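Local coordinates for protein SAM-dependent methyltransferase (Exiguobacterium sibiricum 255-15, PDB 3D2L) that probably transfers a methyl group from S-adenosylmethionine to a substrate that has not been identified, at residues 99-104 / 132-137; 26-31 / 52-57. All coordinates share one frame; numbering follows the deposited sequence.

Contact 1 of 2, residues 99-104 / 132-137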
ATOM      1  N   ALA A  99      -9.550   2.749  12.457  1.00 29.98           N
ATOM      2  CA  ALA A  99      -8.172   2.537  12.010  1.00 27.90           C
ATOM      3  C   ALA A  99      -8.021   2.883  10.542  1.00 30.17           C
ATOM      4  O   ALA A  99      -8.994   2.801   9.756  1.00 28.29           O
ATOM      5  CB  ALA A  99      -7.708   1.056  12.263  1.00 27.43           C
ATOM      6  N   ILE A 100      -6.806   3.299  10.193  1.00 27.98           N
ATOM      7  CA  ILE A 100      -6.398   3.554   8.813  1.00 28.93           C
ATOM      8  C   ILE A 100      -5.259   2.616   8.483  1.00 28.28           C
ATOM      9  O   ILE A 100      -4.293   2.500   9.244  1.00 29.71           O
ATOM     10  CB  ILE A 100      -5.988   5.062   8.591  1.00 26.66           C
ATOM     11  CG1 ILE A 100      -7.205   5.950   8.694  1.00 29.39           C
ATOM     12  CG2 ILE A 100      -5.289   5.287   7.226  1.00 29.29           C
ATOM     13  CD1 ILE A 100      -6.805   7.415   8.805  1.00 28.03           C
ATOM     14  N   THR A 101      -5.374   1.909   7.349  1.00 28.31           N
ATOM     15  CA  THR A 101      -4.320   1.044   6.893  1.00 28.24           C
ATOM     16  C   THR A 101      -3.761   1.555   5.569  1.00 27.98           C
ATOM     17  O   THR A 101      -4.500   1.926   4.653  1.00 28.46           O
ATOM     18  CB  THR A 101      -4.769  -0.455   6.760  1.00 29.75           C
ATOM     19  OG1 THR A 101      -5.945  -0.554   5.928  1.00 29.99           O
ATOM     20  CG2 THR A 101      -5.073  -1.019   8.149  1.00 27.53           C
ATOM     21  N   ILE A 102      -2.439   1.522   5.460  1.00 27.59           N
ATOM     22  CA  ILE A 102      -1.757   1.941   4.235  1.00 28.98           C
ATOM     23  C   ILE A 102      -0.743   0.857   3.979  1.00 30.65           C
ATOM     24  O   ILE A 102       0.397   0.898   4.433  1.00 30.85           O
ATOM     25  CB  ILE A 102      -1.075   3.315   4.350  1.00 28.72           C
ATOM     26  CG1 ILE A 102      -1.956   4.312   5.085  1.00 29.65           C
ATOM     27  CG2 ILE A 102      -0.724   3.803   2.975  1.00 25.19           C
ATOM     28  CD1 ILE A 102      -1.358   5.728   5.085  1.00 30.05           C
ATOM     29  N   LEU A 103      -1.180  -0.120   3.210  1.00 32.73           N
ATOM     30  CA  LEU A 103      -0.466  -1.365   3.075  1.00 31.20           C
ATOM     31  C   LEU A 103       0.315  -1.572   1.808  1.00 32.57           C
ATOM     32  O   LEU A 103       0.108  -0.891   0.803  1.00 31.76           O
ATOM     33  CB  LEU A 103      -1.485  -2.515   3.223  1.00 30.21           C
ATOM     34  CG  LEU A 103      -2.380  -2.533   4.450  1.00 29.75           C
ATOM     35  CD1 LEU A 103      -3.344  -3.744   4.336  1.00 29.62           C
ATOM     36  CD2 LEU A 103      -1.574  -2.599   5.727  1.00 31.56           C
ATOM     37  N   CYS A 104       1.252  -2.525   1.906  1.00 31.83           N
ATOM     38  CA  CYS A 104       2.076  -2.975   0.787  1.00 30.65           C
ATOM     39  C   CYS A 104       2.866  -1.850   0.129  1.00 27.90           C
ATOM     40  O   CYS A 104       2.842  -1.687  -1.074  1.00 28.61           O
ATOM     41  CB  CYS A 104       1.211  -3.685  -0.227  1.00 31.09           C
ATOM     42  SG  CYS A 104       0.180  -5.005   0.565  1.00 35.79           S
ATOM     43  N   LYS A 132      -6.128   3.823  15.275  1.00 29.07           N
ATOM     44  CA  LYS A 132      -4.800   3.398  14.881  1.00 30.65           C
ATOM     45  C   LYS A 132      -4.487   3.699  13.440  1.00 30.73           C
ATOM     46  O   LYS A 132      -5.384   3.748  12.613  1.00 28.12           O
ATOM     47  CB  LYS A 132      -4.623   1.902  15.140  1.00 33.91           C
ATOM     48  CG  LYS A 132      -4.738   1.555  16.647  1.00 37.73           C
ATOM     49  CD  LYS A 132      -3.757   0.519  17.072  1.00 49.48           C
ATOM     50  CE  LYS A 132      -3.593   0.488  18.579  1.00 50.16           C
ATOM     51  NZ  LYS A 132      -4.873   0.147  19.246  1.00 58.42           N
ATOM     52  N   LEU A 133      -3.204   3.920  13.164  1.00 28.15           N
ATOM     53  CA  LEU A 133      -2.664   4.098  11.845  1.00 28.53           C
ATOM     54  C   LEU A 133      -1.611   3.010  11.689  1.00 30.48           C
ATOM     55  O   LEU A 133      -0.663   2.928  12.485  1.00 30.46           O
ATOM     56  CB  LEU A 133      -2.029   5.483  11.630  1.00 29.38           C
ATOM     57  CG  LEU A 133      -1.249   5.713  10.337  1.00 31.93           C
ATOM     58  CD1 LEU A 133      -2.151   5.478   9.035  1.00 28.03           C
ATOM     59  CD2 LEU A 133      -0.608   7.103  10.341  1.00 31.07           C
ATOM     60  N   LEU A 134      -1.804   2.171  10.667  1.00 30.01           N
ATOM     61  CA  LEU A 134      -0.918   1.070  10.345  1.00 30.73           C
ATOM     62  C   LEU A 134      -0.418   1.219   8.930  1.00 29.86           C
ATOM     63  O   LEU A 134      -1.204   1.470   8.040  1.00 29.98           O
ATOM     64  CB  LEU A 134      -1.658  -0.265  10.420  1.00 29.84           C
ATOM     65  CG  LEU A 134      -2.005  -0.861  11.772  1.00 34.18           C
ATOM     66  CD1 LEU A 134      -3.086  -0.051  12.429  1.00 36.06           C
ATOM     67  CD2 LEU A 134      -2.464  -2.324  11.575  1.00 33.53           C
ATOM     68  N   PHE A 135       0.882   1.048   8.726  1.00 26.63           N
ATOM     69  CA  PHE A 135       1.472   1.062   7.398  1.00 27.52           C
ATOM     70  C   PHE A 135       2.800   0.303   7.395  1.00 27.71           C
ATOM     71  O   PHE A 135       3.481   0.178   8.409  1.00 26.00           O
ATOM     72  CB  PHE A 135       1.703   2.488   6.811  1.00 27.02           C
ATOM     73  CG  PHE A 135       2.679   3.350   7.605  1.00 26.02           C
ATOM     74  CD1 PHE A 135       4.031   3.355   7.317  1.00 28.86           C
ATOM     75  CD2 PHE A 135       2.236   4.162   8.625  1.00 34.21           C
ATOM     76  CE1 PHE A 135       4.914   4.141   8.027  1.00 29.98           C
ATOM     77  CE2 PHE A 135       3.128   4.969   9.324  1.00 27.51           C
ATOM     78  CZ  PHE A 135       4.449   4.945   9.036  1.00 28.60           C
ATOM     79  N   ASP A 136       3.153  -0.202   6.218  1.00 28.41           N
ATOM     80  CA  ASP A 136       4.424  -0.893   6.015  1.00 29.05           C
ATOM     81  C   ASP A 136       5.122  -0.246   4.825  1.00 28.20           C
ATOM     82  O   ASP A 136       4.468   0.166   3.826  1.00 28.14           O
ATOM     83  CB  ASP A 136       4.237  -2.395   5.788  1.00 28.38           C
ATOM     84  CG  ASP A 136       3.297  -2.697   4.623  1.00 29.14           C
ATOM     85  OD1 ASP A 136       2.058  -2.549   4.777  1.00 30.06           O
ATOM     86  OD2 ASP A 136       3.811  -3.124   3.572  1.00 32.72           O
ATOM     87  N   VAL A 137       6.444  -0.125   4.957  1.00 27.81           N
ATOM     88  CA  VAL A 137       7.274   0.557   3.955  1.00 27.99           C
ATOM     89  C   VAL A 137       8.558  -0.182   3.700  1.00 28.92           C
ATOM     90  O   VAL A 137       8.961  -1.041   4.484  1.00 28.64           O
ATOM     91  CB  VAL A 137       7.647   2.021   4.388  1.00 27.42           C
ATOM     92  CG1 VAL A 137       6.437   2.973   4.301  1.00 28.67           C
ATOM     93  CG2 VAL A 137       8.280   2.062   5.780  1.00 27.51           C
TER
HETATM   94  O   HOH W   1       2.550   1.654   2.864  1.00 21.46           O
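Two neighbouring parallel strands of the Rossmann-like methyltransferase sheet meet here, with A99 paired to K132, I100 to L133, T101 to L134 and I102 to F135. The axes of the short segments approach to 4.7 Å, and their directions differ by 10°. I100 N donates to K132 O, L134 N to I100 O at 2.9 Å, and I102 N to L134 O. The ladder then weakens: D136 N to I102 O is a weak bond of 3.5 Å. A water donates to both I102 O and D136 O and bridges the strands there.

On the face of I100 and I102, L133 CD1 lies 3.6 Å from I100 CG2 and 4.0 Å from I102 CD1. L133 CG is anti to the backbone N (chi1 171°), and from there CD1 reaches both isoleucines. Helix 113-126 packs on this face. On the other face T101 CG2 lies beside L134 CB, 4.2 Å away, while T101 OG1 is hydrogen-bonded to D39 OD1.

Past the end of strand 97-102, C104 N donates to D136 OD1 at 3.0 Å. The N-H meets the syn side of the carboxylate, 19° out of its plane. The buried carboxylate thus adds a side-chain link where the ladder weakens. A salt bridge to R235 and a hydrogen bond from W23 hold D136 OD2 while OD1 serves C104 N.

Contact 2 of 2, residues 26-31 / 52-57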
ATOM      1  N   TRP A  26      -1.595  -9.502  10.333  1.00 31.57           N
ATOM      2  CA  TRP A  26      -0.940  -8.441  11.115  1.00 31.64           C
ATOM      3  C   TRP A  26      -1.937  -7.374  11.576  1.00 29.80           C
ATOM      4  O   TRP A  26      -1.933  -6.967  12.732  1.00 29.10           O
ATOM      5  CB  TRP A  26       0.200  -7.822  10.286  1.00 32.44           C
ATOM      6  CG  TRP A  26       0.793  -6.574  10.871  1.00 31.51           C
ATOM      7  CD1 TRP A  26       1.435  -6.462  12.047  1.00 35.52           C
ATOM      8  CD2 TRP A  26       0.821  -5.279  10.275  1.00 31.06           C
ATOM      9  NE1 TRP A  26       1.825  -5.176  12.252  1.00 30.37           N
ATOM     10  CE2 TRP A  26       1.469  -4.420  11.183  1.00 29.94           C
ATOM     11  CE3 TRP A  26       0.347  -4.753   9.075  1.00 32.41           C
ATOM     12  CZ2 TRP A  26       1.702  -3.069  10.916  1.00 35.11           C
ATOM     13  CZ3 TRP A  26       0.569  -3.386   8.808  1.00 37.49           C
ATOM     14  CH2 TRP A  26       1.252  -2.569   9.734  1.00 34.63           C
ATOM     15  N   VAL A  27      -2.816  -6.946  10.680  1.00 29.14           N
ATOM     16  CA  VAL A  27      -3.838  -5.967  11.024  1.00 29.87           C
ATOM     17  C   VAL A  27      -4.687  -6.567  12.166  1.00 29.42           C
ATOM     18  O   VAL A  27      -4.989  -5.882  13.133  1.00 30.98           O
ATOM     19  CB  VAL A  27      -4.700  -5.529   9.792  1.00 27.33           C
ATOM     20  CG1 VAL A  27      -5.873  -4.580  10.220  1.00 28.74           C
ATOM     21  CG2 VAL A  27      -3.819  -4.852   8.672  1.00 29.38           C
ATOM     22  N   LEU A  28      -5.046  -7.848  12.051  1.00 32.90           N
ATOM     23  CA  LEU A  28      -5.847  -8.546  13.080  1.00 32.05           C
ATOM     24  C   LEU A  28      -5.193  -8.521  14.478  1.00 34.01           C
ATOM     25  O   LEU A  28      -5.894  -8.569  15.497  1.00 34.85           O
ATOM     26  CB  LEU A  28      -6.155  -9.957  12.609  1.00 32.47           C
ATOM     27  CG  LEU A  28      -7.223 -10.010  11.520  1.00 31.37           C
ATOM     28  CD1 LEU A  28      -7.268 -11.347  10.876  1.00 33.26           C
ATOM     29  CD2 LEU A  28      -8.596  -9.641  12.099  1.00 36.63           C
ATOM     30  N   GLU A  29      -3.860  -8.432  14.530  1.00 34.36           N
ATOM     31  CA  GLU A  29      -3.139  -8.326  15.800  1.00 37.17           C
ATOM     32  C   GLU A  29      -3.228  -6.954  16.425  1.00 37.35           C
ATOM     33  O   GLU A  29      -2.991  -6.821  17.625  1.00 37.66           O
ATOM     34  CB  GLU A  29      -1.654  -8.628  15.610  1.00 38.66           C
ATOM     35  CG  GLU A  29      -1.374  -9.997  15.051  1.00 44.17           C
ATOM     36  CD  GLU A  29       0.127 -10.240  14.813  1.00 47.46           C
ATOM     37  OE1 GLU A  29       0.901  -9.252  14.651  1.00 57.87           O
ATOM     38  OE2 GLU A  29       0.505 -11.436  14.777  1.00 59.73           O
ATOM     39  N   GLN A  30      -3.534  -5.932  15.621  1.00 34.49           N
ATOM     40  CA  GLN A  30      -3.583  -4.556  16.085  1.00 34.52           C
ATOM     41  C   GLN A  30      -4.947  -3.925  16.181  1.00 35.36           C
ATOM     42  O   GLN A  30      -5.098  -2.993  16.960  1.00 36.59           O
ATOM     43  CB  GLN A  30      -2.766  -3.625  15.152  1.00 34.41           C
ATOM     44  CG  GLN A  30      -1.443  -4.152  14.748  1.00 39.43           C
ATOM     45  CD  GLN A  30      -0.568  -4.510  15.908  1.00 42.22           C
ATOM     46  OE1 GLN A  30      -0.668  -3.925  16.991  1.00 41.85           O
ATOM     47  NE2 GLN A  30       0.313  -5.484  15.691  1.00 50.40           N
ATOM     48  N   VAL A  31      -5.920  -4.393  15.393  1.00 35.18           N
ATOM     49  CA  VAL A  31      -7.246  -3.759  15.350  1.00 33.97           C
ATOM     50  C   VAL A  31      -8.261  -4.833  15.555  1.00 33.01           C
ATOM     51  O   VAL A  31      -8.247  -5.807  14.819  1.00 31.46           O
ATOM     52  CB  VAL A  31      -7.489  -3.028  13.981  1.00 35.56           C
ATOM     53  CG1 VAL A  31      -8.907  -2.340  13.924  1.00 35.10           C
ATOM     54  CG2 VAL A  31      -6.359  -2.028  13.714  1.00 33.77           C
ATOM     55  N   ALA A  52     -12.270  -6.912   4.516  1.00 29.16           N
ATOM     56  CA  ALA A  52     -13.759  -6.824   4.608  1.00 28.16           C
ATOM     57  C   ALA A  52     -14.382  -8.074   5.261  1.00 32.43           C
ATOM     58  O   ALA A  52     -15.525  -8.041   5.745  1.00 29.79           O
ATOM     59  CB  ALA A  52     -14.363  -6.601   3.245  1.00 25.65           C
ATOM     60  N   ASP A  53     -13.627  -9.165   5.285  1.00 30.69           N
ATOM     61  CA  ASP A  53     -14.088 -10.365   5.960  1.00 30.45           C
ATOM     62  C   ASP A  53     -13.969 -10.258   7.482  1.00 31.17           C
ATOM     63  O   ASP A  53     -14.477 -11.100   8.184  1.00 27.80           O
ATOM     64  CB  ASP A  53     -13.363 -11.592   5.425  1.00 31.31           C
ATOM     65  CG  ASP A  53     -13.696 -11.859   3.978  1.00 34.44           C
ATOM     66  OD1 ASP A  53     -14.743 -11.374   3.494  1.00 36.04           O
ATOM     67  OD2 ASP A  53     -12.928 -12.571   3.319  1.00 37.18           O
ATOM     68  N   HIS A  54     -13.339  -9.204   7.999  1.00 29.06           N
ATOM     69  CA  HIS A  54     -13.162  -9.060   9.440  1.00 29.30           C
ATOM     70  C   HIS A  54     -13.567  -7.724  10.002  1.00 31.68           C
ATOM     71  O   HIS A  54     -13.761  -7.606  11.212  1.00 33.78           O
ATOM     72  CB  HIS A  54     -11.684  -9.293   9.792  1.00 28.49           C
ATOM     73  CG  HIS A  54     -11.157 -10.594   9.275  1.00 28.31           C
ATOM     74  ND1 HIS A  54     -11.360 -11.791   9.933  1.00 28.40           N
ATOM     75  CD2 HIS A  54     -10.475 -10.893   8.148  1.00 28.99           C
ATOM     76  CE1 HIS A  54     -10.810 -12.768   9.234  1.00 25.53           C
ATOM     77  NE2 HIS A  54     -10.280 -12.255   8.140  1.00 26.86           N
ATOM     78  N   TYR A  55     -13.711  -6.744   9.115  1.00 30.33           N
ATOM     79  CA  TYR A  55     -13.917  -5.352   9.485  1.00 31.11           C
ATOM     80  C   TYR A  55     -14.950  -4.696   8.570  1.00 33.56           C
ATOM     81  O   TYR A  55     -15.257  -5.223   7.502  1.00 35.50           O
ATOM     82  CB  TYR A  55     -12.599  -4.606   9.271  1.00 30.28           C
ATOM     83  CG  TYR A  55     -11.427  -5.088  10.069  1.00 26.88           C
ATOM     84  CD1 TYR A  55     -11.322  -4.770  11.425  1.00 28.51           C
ATOM     85  CD2 TYR A  55     -10.377  -5.821   9.476  1.00 31.32           C
ATOM     86  CE1 TYR A  55     -10.276  -5.226  12.188  1.00 28.52           C
ATOM     87  CE2 TYR A  55      -9.289  -6.238  10.244  1.00 33.76           C
ATOM     88  CZ  TYR A  55      -9.245  -5.922  11.600  1.00 28.47           C
ATOM     89  OH  TYR A  55      -8.193  -6.315  12.400  1.00 30.60           O
ATOM     90  N   GLU A  56     -15.517  -3.568   9.009  1.00 33.83           N
ATOM     91  CA  GLU A  56     -16.327  -2.717   8.129  1.00 33.72           C
ATOM     92  C   GLU A  56     -15.282  -1.854   7.403  1.00 33.85           C
ATOM     93  O   GLU A  56     -14.742  -0.944   7.988  1.00 35.42           O
ATOM     94  CB  GLU A  56     -17.287  -1.827   8.921  1.00 34.52           C
ATOM     95  CG  GLU A  56     -18.152  -2.578   9.964  1.00 46.90           C
ATOM     96  CD  GLU A  56     -19.061  -3.642   9.347  1.00 58.04           C
ATOM     97  OE1 GLU A  56     -19.711  -3.327   8.319  1.00 64.29           O
ATOM     98  OE2 GLU A  56     -19.137  -4.778   9.906  1.00 61.08           O
ATOM     99  N   VAL A  57     -15.028  -2.110   6.121  1.00 33.84           N
ATOM    100  CA  VAL A  57     -13.929  -1.460   5.403  1.00 34.76           C
ATOM    101  C   VAL A  57     -14.367  -0.548   4.295  1.00 31.25           C
ATOM    102  O   VAL A  57     -15.366  -0.790   3.606  1.00 29.85           O
ATOM    103  CB  VAL A  57     -12.937  -2.548   4.806  1.00 35.77           C
ATOM    104  CG1 VAL A  57     -11.584  -1.909   4.355  1.00 40.23           C
ATOM    105  CG2 VAL A  57     -12.661  -3.584   5.824  1.00 37.44           C
TER
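This is a helix-to-loop packing contact at the C-terminal end of helix 20-30, where Y55, just before strand 56-61, reaches V31. Y55 OH donates to V31 O, a very short hydrogen bond of 2.5 Å. The acceptor lies at the ring edge, near its plane.

Aliphatic groups gather round the same ring. V31 CG1 touches Y55 CE1 at 3.6 Å, and V27 CG1 meets Y55 CE2 at 3.8 Å. Both CG1 atoms are anti to their backbone N (chi1 175° in V27), and these are the methyls that meet the ring. L28 CD2 approaches obliquely, 3.4 Å from Y55 OH and 3.8 Å from Y55 CZ.

L28 also serves H54. Its CD1 sits over the centre of the imidazole in a CH-pi contact, 4.0 Å from the centroid and 3° off the ring normal. CD1 thus covers the imidazole, while CD2 reaches Y55 and, at 3.9 Å, H54 CB. I37 of strand 36-40 lies against V27 and Y55 as well.

A phenylalanine in place of Y55 would keep the contacts of the ring carbons but would probably leave V31 O without the phenol as its donor, and V27 and L28 without the hydroxyl they touch. V27 O accepts from Q30 N and V31 N. The phenol bond ties V31 O to the loop before strand 56-61, while V27 CG1 and L28 CD2 pack against the hydroxyl.

The centres of contacts 1 and 2 are about 11 Å apart, and both reach the same mixed seven-stranded sheet. Along the chain both segments of contact 2 precede those of contact 1. Contact 1 joins adjacent strands 97-102 and 131-138 inside the sheet. Contact 2 joins helix 20-30 to the loop leading into strand 56-61, two strands away from 97-102. W26 and V31 touch contact 1 directly: W26 CH2 packs 3.8 Å from L134 CB, and V31 CG2 lies 3.7 Å from A99 CB. Helix 20-30 thus lies on the sheet face bearing A99 and L134, and links central strands to the 56-61 side of the probable methyltransferase core.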